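Local atomic coordinates of 2-Keto-3-deoxy-(6-phospho-)gluconate aldolase (Thermoproteus tenax, PDB entry 2R91), a protein that is an aldolase of the dihydrodipicolinate synthetase family, built as a closed eight-stranded parallel TIM barrel with additional C-terminal helices, in an assembly of four chains. Residues V243-E248 with A271-A276; D228-S233 with A278-Q283; A5-T10 with K26-K31; S180-S185 with V193-A198. All coordinates share one frame; numbering follows the deposited sequence.

Contact 1: V243-E248 with A271-A276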
# COMPACT_ATOMS: atom_id res chain seq x y z
N VAL A 243 -17.77 -9.10 -17.54
CA VAL A 243 -17.33 -10.38 -18.09
C VAL A 243 -18.51 -11.08 -18.80
O VAL A 243 -18.35 -11.66 -19.89
CB VAL A 243 -16.71 -11.31 -16.97
CG1 VAL A 243 -16.51 -12.76 -17.48
CG2 VAL A 243 -15.40 -10.76 -16.45
N TYR A 244 -19.70 -10.99 -18.19
CA TYR A 244 -20.91 -11.63 -18.73
C TYR A 244 -21.31 -11.02 -20.06
O TYR A 244 -21.65 -11.75 -21.02
CB TYR A 244 -22.09 -11.41 -17.77
CG TYR A 244 -22.01 -12.14 -16.46
CD1 TYR A 244 -22.76 -13.33 -16.26
CD2 TYR A 244 -21.23 -11.64 -15.40
CE1 TYR A 244 -22.70 -14.00 -15.02
CE2 TYR A 244 -21.16 -12.31 -14.17
CZ TYR A 244 -21.93 -13.49 -13.99
OH TYR A 244 -21.88 -14.15 -12.76
N GLU A 245 -21.26 -9.69 -20.14
CA GLU A 245 -21.59 -9.02 -21.40
C GLU A 245 -20.54 -9.31 -22.48
O GLU A 245 -20.89 -9.48 -23.66
CB GLU A 245 -21.83 -7.51 -21.20
CG GLU A 245 -22.19 -6.72 -22.48
CD GLU A 245 -23.54 -7.15 -23.06
OE1 GLU A 245 -24.33 -7.78 -22.35
OE2 GLU A 245 -23.80 -6.87 -24.25
N LEU A 246 -19.26 -9.38 -22.09
CA LEU A 246 -18.20 -9.77 -23.02
C LEU A 246 -18.44 -11.18 -23.61
O LEU A 246 -18.20 -11.41 -24.80
CB LEU A 246 -16.81 -9.69 -22.36
CG LEU A 246 -16.35 -8.27 -21.97
CD1 LEU A 246 -15.03 -8.32 -21.24
CD2 LEU A 246 -16.24 -7.35 -23.23
N VAL A 247 -18.88 -12.12 -22.78
CA VAL A 247 -19.30 -13.43 -23.33
C VAL A 247 -20.39 -13.27 -24.39
O VAL A 247 -20.29 -13.84 -25.48
CB VAL A 247 -19.80 -14.40 -22.22
CG1 VAL A 247 -20.30 -15.77 -22.83
CG2 VAL A 247 -18.70 -14.63 -21.19
N GLU A 248 -21.43 -12.50 -24.10
CA GLU A 248 -22.50 -12.31 -25.10
C GLU A 248 -21.93 -11.68 -26.38
O GLU A 248 -22.17 -12.15 -27.50
CB GLU A 248 -23.64 -11.44 -24.54
CG GLU A 248 -24.18 -12.02 -23.24
CD GLU A 248 -25.65 -11.76 -22.97
OE1 GLU A 248 -26.32 -11.04 -23.79
OE2 GLU A 248 -26.13 -12.29 -21.94
N ALA A 271 -24.53 -1.15 -23.69
CA ALA A 271 -24.37 -0.51 -25.01
C ALA A 271 -22.98 0.15 -25.14
O ALA A 271 -22.32 0.03 -26.17
CB ALA A 271 -25.51 0.53 -25.23
N TRP A 272 -22.55 0.82 -24.08
CA TRP A 272 -21.24 1.48 -24.08
C TRP A 272 -20.12 0.45 -24.27
O TRP A 272 -19.17 0.64 -25.05
CB TRP A 272 -21.03 2.29 -22.79
CG TRP A 272 -19.68 2.97 -22.76
CD1 TRP A 272 -19.38 4.23 -23.23
CD2 TRP A 272 -18.42 2.40 -22.32
NE1 TRP A 272 -18.04 4.48 -23.08
CE2 TRP A 272 -17.42 3.40 -22.53
CE3 TRP A 272 -18.05 1.18 -21.73
CZ2 TRP A 272 -16.08 3.20 -22.18
CZ3 TRP A 272 -16.72 0.97 -21.40
CH2 TRP A 272 -15.74 1.98 -21.62
N LEU A 273 -20.22 -0.68 -23.58
CA LEU A 273 -19.18 -1.69 -23.71
C LEU A 273 -19.13 -2.30 -25.09
O LEU A 273 -18.05 -2.54 -25.62
CB LEU A 273 -19.38 -2.82 -22.66
CG LEU A 273 -18.29 -3.88 -22.57
CD1 LEU A 273 -16.94 -3.26 -22.15
CD2 LEU A 273 -18.77 -5.02 -21.58
N ARG A 274 -20.29 -2.57 -25.69
CA ARG A 274 -20.32 -3.16 -27.03
C ARG A 274 -19.58 -2.26 -28.02
O ARG A 274 -18.81 -2.74 -28.84
CB ARG A 274 -21.75 -3.36 -27.52
CG ARG A 274 -22.58 -4.41 -26.76
CD ARG A 274 -24.09 -4.20 -27.07
NE ARG A 274 -24.96 -4.96 -26.17
CZ ARG A 274 -26.20 -4.59 -25.83
NH1 ARG A 274 -26.72 -3.45 -26.29
NH2 ARG A 274 -26.92 -5.38 -25.01
N ALA A 275 -19.79 -0.95 -27.91
CA ALA A 275 -19.11 0.01 -28.80
C ALA A 275 -17.62 0.11 -28.45
O ALA A 275 -16.75 0.22 -29.33
CB ALA A 275 -19.77 1.38 -28.69
N ALA A 276 -17.32 0.06 -27.16
CA ALA A 276 -15.93 0.15 -26.70
C ALA A 276 -15.03 -0.96 -27.23
O ALA A 276 -13.84 -0.73 -27.44
CB ALA A 276 -15.88 0.18 -25.19
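Leu-273 lays its CD2 methyl against both Glu-245 and Leu-246. It stands 3.8 Å from Leu-246 CD2, and the two leucine side chains cross at about a right angle. On its other flank the same Leu-273 CD2 rests on the aliphatic part of the glutamate, 3.9 Å from Glu-245 CG, the two side chains running past each other in opposite directions. Having CG anti to the backbone N (chi1 -174°) carries this leucine across to the facing helix. The glutamate chain, bent at chi2 (65°), delivers its carboxylate to Arg-274. Helices 239-251 and 267-276, which follow the barrel strands in the chain and belong to the C-terminal helical region, are brought together by this patch, their local axes 10.4 Å apart at closest approach. A salt bridge borders the apolar pair. Arg-274 NE donates to Glu-245 OE2 over 2.9 Å, in a somewhat bent bond that meets the oxygen on its anti side and out of the carboxylate plane. Carboxylate and guanidinium are turned 59° against each other, so the groups do not face each other flat as a two-pronged pair, and Arg-274 NH2 stays 3.5 Å from Glu-245 OE2. The arginine side chain crosses that of Glu-245 at about a right angle. Helix 217-237 adds Ala-234 against Leu-246 and Ile-237 against Leu-273, while Ile-249 packs on Arg-274.

Contact 2: D228-S233 with A278-Q283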
# COMPACT_ATOMS: atom_id res chain seq x y z
N ASP A 228 -5.60 -6.86 -23.62
CA ASP A 228 -5.46 -5.77 -22.62
C ASP A 228 -6.42 -4.60 -22.88
O ASP A 228 -7.02 -4.06 -21.95
CB ASP A 228 -4.00 -5.27 -22.58
CG ASP A 228 -3.04 -6.34 -22.10
OD1 ASP A 228 -3.50 -7.29 -21.41
OD2 ASP A 228 -1.83 -6.22 -22.39
N GLU A 229 -6.58 -4.22 -24.15
CA GLU A 229 -7.47 -3.11 -24.50
C GLU A 229 -8.91 -3.45 -24.15
O GLU A 229 -9.66 -2.60 -23.70
CB GLU A 229 -7.43 -2.86 -26.00
CG GLU A 229 -6.09 -2.33 -26.51
CD GLU A 229 -6.07 -2.15 -28.04
OE1 GLU A 229 -7.17 -2.10 -28.69
OE2 GLU A 229 -4.93 -2.05 -28.58
N ILE A 230 -9.27 -4.71 -24.37
CA ILE A 230 -10.64 -5.16 -24.07
C ILE A 230 -10.86 -5.18 -22.57
O ILE A 230 -11.85 -4.65 -22.07
CB ILE A 230 -10.90 -6.56 -24.72
CG1 ILE A 230 -10.99 -6.43 -26.25
CG2 ILE A 230 -12.20 -7.19 -24.14
CD1 ILE A 230 -10.80 -7.77 -27.02
N VAL A 231 -9.94 -5.79 -21.83
CA VAL A 231 -9.97 -5.75 -20.36
C VAL A 231 -10.07 -4.31 -19.77
O VAL A 231 -10.89 -4.03 -18.86
CB VAL A 231 -8.73 -6.47 -19.79
CG1 VAL A 231 -8.64 -6.31 -18.26
CG2 VAL A 231 -8.77 -7.97 -20.19
N GLU A 232 -9.24 -3.42 -20.31
CA GLU A 232 -9.25 -2.02 -19.91
C GLU A 232 -10.62 -1.37 -20.07
O GLU A 232 -11.08 -0.70 -19.16
CB GLU A 232 -8.15 -1.25 -20.67
CG GLU A 232 -6.78 -1.45 -20.04
CD GLU A 232 -5.60 -1.18 -20.98
OE1 GLU A 232 -5.77 -0.48 -22.00
OE2 GLU A 232 -4.49 -1.71 -20.67
N SER A 233 -11.28 -1.57 -21.20
CA SER A 233 -12.62 -1.00 -21.37
C SER A 233 -13.61 -1.59 -20.35
O SER A 233 -14.43 -0.85 -19.77
CB SER A 233 -13.18 -1.24 -22.78
OG SER A 233 -12.39 -0.58 -23.76
N ALA A 278 -15.76 -2.85 -30.08
CA ALA A 278 -16.09 -3.18 -31.46
C ALA A 278 -14.86 -3.17 -32.39
O ALA A 278 -14.71 -4.04 -33.24
CB ALA A 278 -17.18 -2.24 -31.99
N LYS A 279 -13.98 -2.20 -32.20
CA LYS A 279 -12.76 -2.11 -32.96
C LYS A 279 -11.83 -3.31 -32.70
O LYS A 279 -11.46 -4.03 -33.64
CB LYS A 279 -12.06 -0.79 -32.64
CG LYS A 279 -10.59 -0.74 -32.99
CD LYS A 279 -10.35 -0.55 -34.45
CE LYS A 279 -8.98 0.08 -34.65
NZ LYS A 279 -8.56 0.01 -36.07
N ALA A 280 -11.49 -3.55 -31.43
CA ALA A 280 -10.65 -4.70 -31.08
C ALA A 280 -11.26 -5.98 -31.64
O ALA A 280 -10.54 -6.86 -32.10
CB ALA A 280 -10.45 -4.81 -29.57
N LYS A 281 -12.58 -6.07 -31.60
CA LYS A 281 -13.26 -7.25 -32.10
C LYS A 281 -13.00 -7.47 -33.59
O LYS A 281 -12.73 -8.61 -34.03
CB LYS A 281 -14.76 -7.13 -31.87
CG LYS A 281 -15.50 -8.34 -32.32
CD LYS A 281 -16.91 -8.36 -31.77
CE LYS A 281 -17.71 -9.48 -32.42
NZ LYS A 281 -19.19 -9.30 -32.21
N SER A 282 -13.11 -6.40 -34.38
CA SER A 282 -12.93 -6.49 -35.83
C SER A 282 -11.49 -6.91 -36.18
O SER A 282 -11.28 -7.62 -37.16
CB SER A 282 -13.29 -5.17 -36.51
OG SER A 282 -12.33 -4.16 -36.24
N GLN A 283 -10.54 -6.50 -35.35
CA GLN A 283 -9.12 -6.85 -35.54
C GLN A 283 -8.79 -8.32 -35.26
O GLN A 283 -7.62 -8.72 -35.37
CB GLN A 283 -8.23 -5.98 -34.65
CG GLN A 283 -8.07 -4.53 -35.10
CD GLN A 283 -7.32 -3.68 -34.08
OE1 GLN A 283 -6.33 -3.01 -34.41
NE2 GLN A 283 -7.78 -3.72 -32.82
O HOH W 1 -7.78 -1.68 -31.32
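In the C-terminal helical region that follows the TIM barrel, the short helix 278-282 lies against the long helix 217-237 through Ala-280 and Ile-230. The alanine methyl is the whole of its side of the apolar contact: Ala-280 CB sits 3.7 Å from Ile-230 CG1 and 3.9 Å from Ile-230 CD1, alongside the end of that branch. Isoleucine CG1 lies anti to the carbonyl carbon (chi1 -71°), and the following torsion runs the branch out straight past the methyl. With only a methyl on one side, the backbones come close, and the CA atoms of Ile-230 and Ala-280 are 7.0 Å apart. At the edge of this patch Glu-229 reaches past Ala-280 toward Gln-283 without a direct bond between the two. A water joins them instead, donating to Glu-229 OE1 at 2.7 Å. Its other link, accepting from Gln-283 NE2, is modelled unusually short in a poorly ordered side chain and is therefore doubtful in detail. Within the short helix, Lys-279 O takes two donors: Ser-282 OG, 2.7 Å away, in the carbonyl plane and on a lone pair, and the backbone N of Gln-283, closing the last turn at Gln-283. Arg-167 of the second subunit packs on Glu-229 and forms a salt bridge with Glu-232. Ile-230 is also touched by Leu-246 and Phe-250 of helix 239-251, so its side chain sits where three helices converge, while Leu-226 of helix 217-237 packs on Ala-280.

Contact 3: A5-T10 with K26-K31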
# COMPACT_ATOMS: atom_id res chain seq x y z
N ALA A 5 -10.34 -22.11 -17.31
CA ALA A 5 -11.32 -21.04 -17.22
C ALA A 5 -11.90 -20.90 -15.81
O ALA A 5 -12.53 -21.84 -15.32
CB ALA A 5 -12.43 -21.27 -18.21
N PRO A 6 -11.72 -19.72 -15.16
CA PRO A 6 -12.41 -19.44 -13.90
C PRO A 6 -13.80 -19.00 -14.36
O PRO A 6 -14.05 -17.81 -14.63
CB PRO A 6 -11.57 -18.30 -13.27
CG PRO A 6 -11.06 -17.51 -14.52
CD PRO A 6 -10.91 -18.56 -15.64
N VAL A 7 -14.68 -19.98 -14.50
CA VAL A 7 -15.94 -19.81 -15.19
C VAL A 7 -16.91 -18.93 -14.43
O VAL A 7 -16.94 -18.95 -13.18
CB VAL A 7 -16.55 -21.20 -15.53
CG1 VAL A 7 -17.02 -21.92 -14.23
CG2 VAL A 7 -17.66 -21.08 -16.57
N ILE A 8 -17.67 -18.11 -15.17
CA ILE A 8 -18.72 -17.32 -14.56
C ILE A 8 -19.84 -18.22 -14.01
O ILE A 8 -20.12 -19.28 -14.56
CB ILE A 8 -19.35 -16.30 -15.55
CG1 ILE A 8 -19.76 -17.00 -16.86
CG2 ILE A 8 -18.36 -15.12 -15.83
CD1 ILE A 8 -20.57 -16.14 -17.83
N THR A 9 -20.50 -17.75 -12.96
CA THR A 9 -21.66 -18.39 -12.41
C THR A 9 -22.89 -17.67 -12.99
O THR A 9 -23.10 -16.49 -12.76
CB THR A 9 -21.62 -18.28 -10.88
OG1 THR A 9 -20.44 -18.93 -10.38
CG2 THR A 9 -22.88 -18.88 -10.26
N THR A 10 -23.70 -18.40 -13.76
CA THR A 10 -24.75 -17.81 -14.59
C THR A 10 -26.09 -17.78 -13.85
O THR A 10 -26.80 -18.79 -13.86
CB THR A 10 -24.93 -18.61 -15.90
OG1 THR A 10 -25.13 -19.99 -15.58
CG2 THR A 10 -23.67 -18.53 -16.84
N LYS A 26 -19.69 -25.84 -22.36
CA LYS A 26 -19.46 -26.70 -23.51
C LYS A 26 -18.89 -25.90 -24.70
O LYS A 26 -18.04 -26.39 -25.44
CB LYS A 26 -20.75 -27.43 -23.89
CG LYS A 26 -21.14 -28.50 -22.82
CD LYS A 26 -22.62 -28.93 -22.98
CE LYS A 26 -23.12 -29.71 -21.75
NZ LYS A 26 -24.62 -29.86 -21.80
N ASN A 27 -19.36 -24.66 -24.87
CA ASN A 27 -18.76 -23.78 -25.87
C ASN A 27 -17.28 -23.51 -25.60
O ASN A 27 -16.40 -23.75 -26.45
CB ASN A 27 -19.51 -22.45 -25.97
CG ASN A 27 -18.85 -21.49 -26.96
OD1 ASN A 27 -18.76 -21.81 -28.14
ND2 ASN A 27 -18.37 -20.34 -26.48
N ILE A 28 -16.96 -23.03 -24.41
CA ILE A 28 -15.56 -22.62 -24.21
C ILE A 28 -14.60 -23.81 -24.20
O ILE A 28 -13.46 -23.71 -24.63
CB ILE A 28 -15.39 -21.68 -22.97
CG1 ILE A 28 -15.54 -22.46 -21.65
CG2 ILE A 28 -16.41 -20.52 -23.07
CD1 ILE A 28 -15.57 -21.55 -20.37
N THR A 29 -15.04 -24.97 -23.72
CA THR A 29 -14.15 -26.13 -23.77
C THR A 29 -13.97 -26.61 -25.24
O THR A 29 -12.95 -27.19 -25.58
CB THR A 29 -14.62 -27.31 -22.86
OG1 THR A 29 -15.95 -27.65 -23.21
CG2 THR A 29 -14.60 -26.91 -21.37
N SER A 30 -14.95 -26.34 -26.10
CA SER A 30 -14.77 -26.64 -27.52
C SER A 30 -13.73 -25.72 -28.20
O SER A 30 -13.19 -26.04 -29.27
CB SER A 30 -16.08 -26.58 -28.28
OG SER A 30 -16.42 -25.24 -28.62
N LYS A 31 -13.48 -24.57 -27.58
CA LYS A 31 -12.63 -23.54 -28.16
C LYS A 31 -11.27 -23.45 -27.49
O LYS A 31 -10.56 -22.47 -27.68
CB LYS A 31 -13.33 -22.19 -28.12
CG LYS A 31 -14.50 -22.13 -29.09
CD LYS A 31 -15.06 -20.75 -29.27
CE LYS A 31 -16.27 -20.78 -30.16
NZ LYS A 31 -16.75 -19.41 -30.47
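Asn-27 O accepts Ser-30 OG at 2.6 Å, the hydroxyl lying in the carbonyl plane and on a lone pair, with a weak bond from Lys-31 N in addition; both bonds lie in the helical turn that carries Ile-28, which meets Ala-5 and Val-7. The contact itself is apolar and rests on one methyl. Ile-28 CD1 touches Ala-5 CB at 3.8 Å and stands more loosely by Val-7 CG2, at 4.4 Å. Its CG1 branch lies between the backbone N and the carbonyl carbon (chi1 73°), a crowded position, and from there runs extended (chi2 -172°), which brings the terminal methyl to Ala-5 CB. Strand 2-6 is the first of the parallel barrel and helix 18-30 the first of its surrounding helices; with strand 35-38, whose Val-35 and Phe-37 bond to the backbone of Ala-5, they make a beta-alpha-beta crossover. Ala-5 and Val-7 both turn their side chains to the helix, while Pro-6 between them is the centre of an inverse gamma turn. Val-7 is also touched by Phe-21 and His-24 from earlier turns of the same helix. Gln-251 OE1 of helix 239-251 accepts from both Asn-27 ND2 and Lys-31 NZ, linking the two helices.

Contact 4: S180-S185 with V193-A198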
# COMPACT_ATOMS: atom_id res chain seq x y z
N SER A 180 -3.48 -9.96 -17.96
CA SER A 180 -2.37 -9.21 -18.57
C SER A 180 -1.10 -10.04 -18.70
O SER A 180 -0.12 -9.60 -19.33
CB SER A 180 -2.11 -7.97 -17.73
OG SER A 180 -1.47 -8.41 -16.54
N LEU A 181 -1.09 -11.24 -18.10
CA LEU A 181 0.10 -12.11 -18.10
C LEU A 181 -0.06 -13.47 -18.83
O LEU A 181 0.75 -14.38 -18.62
CB LEU A 181 0.63 -12.35 -16.67
CG LEU A 181 1.20 -11.14 -15.92
CD1 LEU A 181 1.49 -11.44 -14.45
CD2 LEU A 181 2.48 -10.63 -16.67
N VAL A 182 -1.08 -13.61 -19.67
CA VAL A 182 -1.27 -14.87 -20.40
C VAL A 182 -0.07 -15.22 -21.30
O VAL A 182 0.52 -16.29 -21.23
CB VAL A 182 -2.56 -14.84 -21.23
CG1 VAL A 182 -2.65 -16.06 -22.16
CG2 VAL A 182 -3.81 -14.82 -20.25
N PHE A 183 0.27 -14.27 -22.17
CA PHE A 183 1.47 -14.37 -23.00
C PHE A 183 2.70 -14.70 -22.15
O PHE A 183 3.36 -15.73 -22.37
CB PHE A 183 1.60 -13.07 -23.81
CG PHE A 183 2.98 -12.77 -24.31
CD1 PHE A 183 3.74 -13.75 -24.94
CD2 PHE A 183 3.48 -11.47 -24.21
CE1 PHE A 183 5.04 -13.44 -25.42
CE2 PHE A 183 4.77 -11.16 -24.69
CZ PHE A 183 5.53 -12.12 -25.30
N ALA A 184 3.00 -13.87 -21.17
CA ALA A 184 4.17 -14.06 -20.33
C ALA A 184 4.21 -15.42 -19.61
O ALA A 184 5.26 -16.07 -19.53
CB ALA A 184 4.28 -12.93 -19.33
N SER A 185 3.06 -15.85 -19.08
CA SER A 185 2.97 -17.19 -18.44
C SER A 185 3.37 -18.34 -19.38
O SER A 185 4.09 -19.24 -18.99
CB SER A 185 1.54 -17.43 -17.94
OG SER A 185 1.19 -16.46 -16.98
N VAL A 193 -2.47 -21.01 -17.50
CA VAL A 193 -3.10 -19.76 -17.08
C VAL A 193 -4.49 -20.07 -16.57
O VAL A 193 -5.14 -21.00 -17.05
CB VAL A 193 -3.21 -18.73 -18.27
CG1 VAL A 193 -1.79 -18.37 -18.79
CG2 VAL A 193 -4.06 -19.27 -19.45
N VAL A 194 -4.95 -19.28 -15.61
CA VAL A 194 -6.35 -19.31 -15.20
C VAL A 194 -6.92 -17.90 -15.33
O VAL A 194 -7.19 -17.23 -14.35
CB VAL A 194 -6.53 -19.81 -13.72
CG1 VAL A 194 -8.03 -20.01 -13.40
CG2 VAL A 194 -5.80 -21.11 -13.49
N ALA A 195 -7.14 -17.47 -16.55
CA ALA A 195 -7.54 -16.09 -16.81
C ALA A 195 -9.04 -15.95 -17.07
O ALA A 195 -9.65 -16.73 -17.82
CB ALA A 195 -6.68 -15.52 -18.01
N SER A 196 -9.64 -14.90 -16.52
CA SER A 196 -11.07 -14.60 -16.69
C SER A 196 -11.50 -14.51 -18.15
O SER A 196 -12.63 -14.87 -18.49
CB SER A 196 -11.42 -13.30 -15.96
OG SER A 196 -10.86 -12.17 -16.65
N SER A 197 -10.60 -14.05 -19.03
CA SER A 197 -10.93 -13.94 -20.45
C SER A 197 -11.14 -15.29 -21.17
O SER A 197 -11.62 -15.32 -22.31
CB SER A 197 -9.84 -13.15 -21.22
OG SER A 197 -8.59 -13.77 -21.07
N ALA A 198 -10.78 -16.41 -20.54
CA ALA A 198 -11.17 -17.70 -21.12
C ALA A 198 -12.69 -17.84 -21.20
O ALA A 198 -13.19 -18.68 -21.94
CB ALA A 198 -10.54 -18.88 -20.37
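Val-182 and Val-193 meet through their CG1 methyls, 4.2 Å apart, their side chains crossing at about a right angle. In the TIM barrel this joins helix 182-187 to the strand that follows it, 192-193, the eighth and last of the sheet. The valine of the strand fits between two residues one helical turn apart: Val-193 CG1 lies 3.6 Å from Ser-185 CB and 3.9 Å from Val-182 CA, so it reaches down to the helix backbone itself. The other branch of Val-182 serves the segment beyond the strand, with Val-182 CG2 at 3.7 Å from Ala-195 CB. Val-182 can do both because CG1 is anti to its backbone N (chi1 171°), which places the two methyls toward different partners. Val-193 and Ala-195 both turn their side chains to the helix, whereas Val-194 between them points away, against Val-4 and Pro-6 of strand 2-6, and backbone bonds of Val-193 with Glu-2 and Val-4 close the barrel between its last and first strands. Asp-179, just ahead of the helix segment, is hydrogen-bonded to Ser-196 OG and Ser-197 OG. Val-188 of the second subunit packs on Phe-183 and Ala-184, so the helix also takes part in the subunit interface. Its first turn is secured at Leu-181, in the N-cap position, whose O accepts Ser-185 N at 2.8 Å and Ser-185 OG at 2.7 Å, the two donors arriving from opposite faces of the carbonyl plane.

In the fold
Contacts 3 and 4 lie in the barrel, their centres about 10 Å from that of the chain, while contacts 1 and 2 lie about 19 and 21 Å out, among the C-terminal helices. Contacts 3 and 4 touch where Ala-5 CB meets Ala-198 CB at 3.7 Å, beside the seam between the first and last strands. Contacts 1 and 2, with centres about 10 Å apart, touch where Leu-246 CD2 lies 4.1 Å from Ile-230 CG2. Contact 1 reaches contact 3 through Tyr-244 OH, probably hydrogen-bonded to Thr-9 O, and through Val-243 on Ile-8. Segments 5-10 and 193-198 lead away from C-terminal strand ends, where TIM barrels carry their active sites. The second subunit touches contacts 2 and 4.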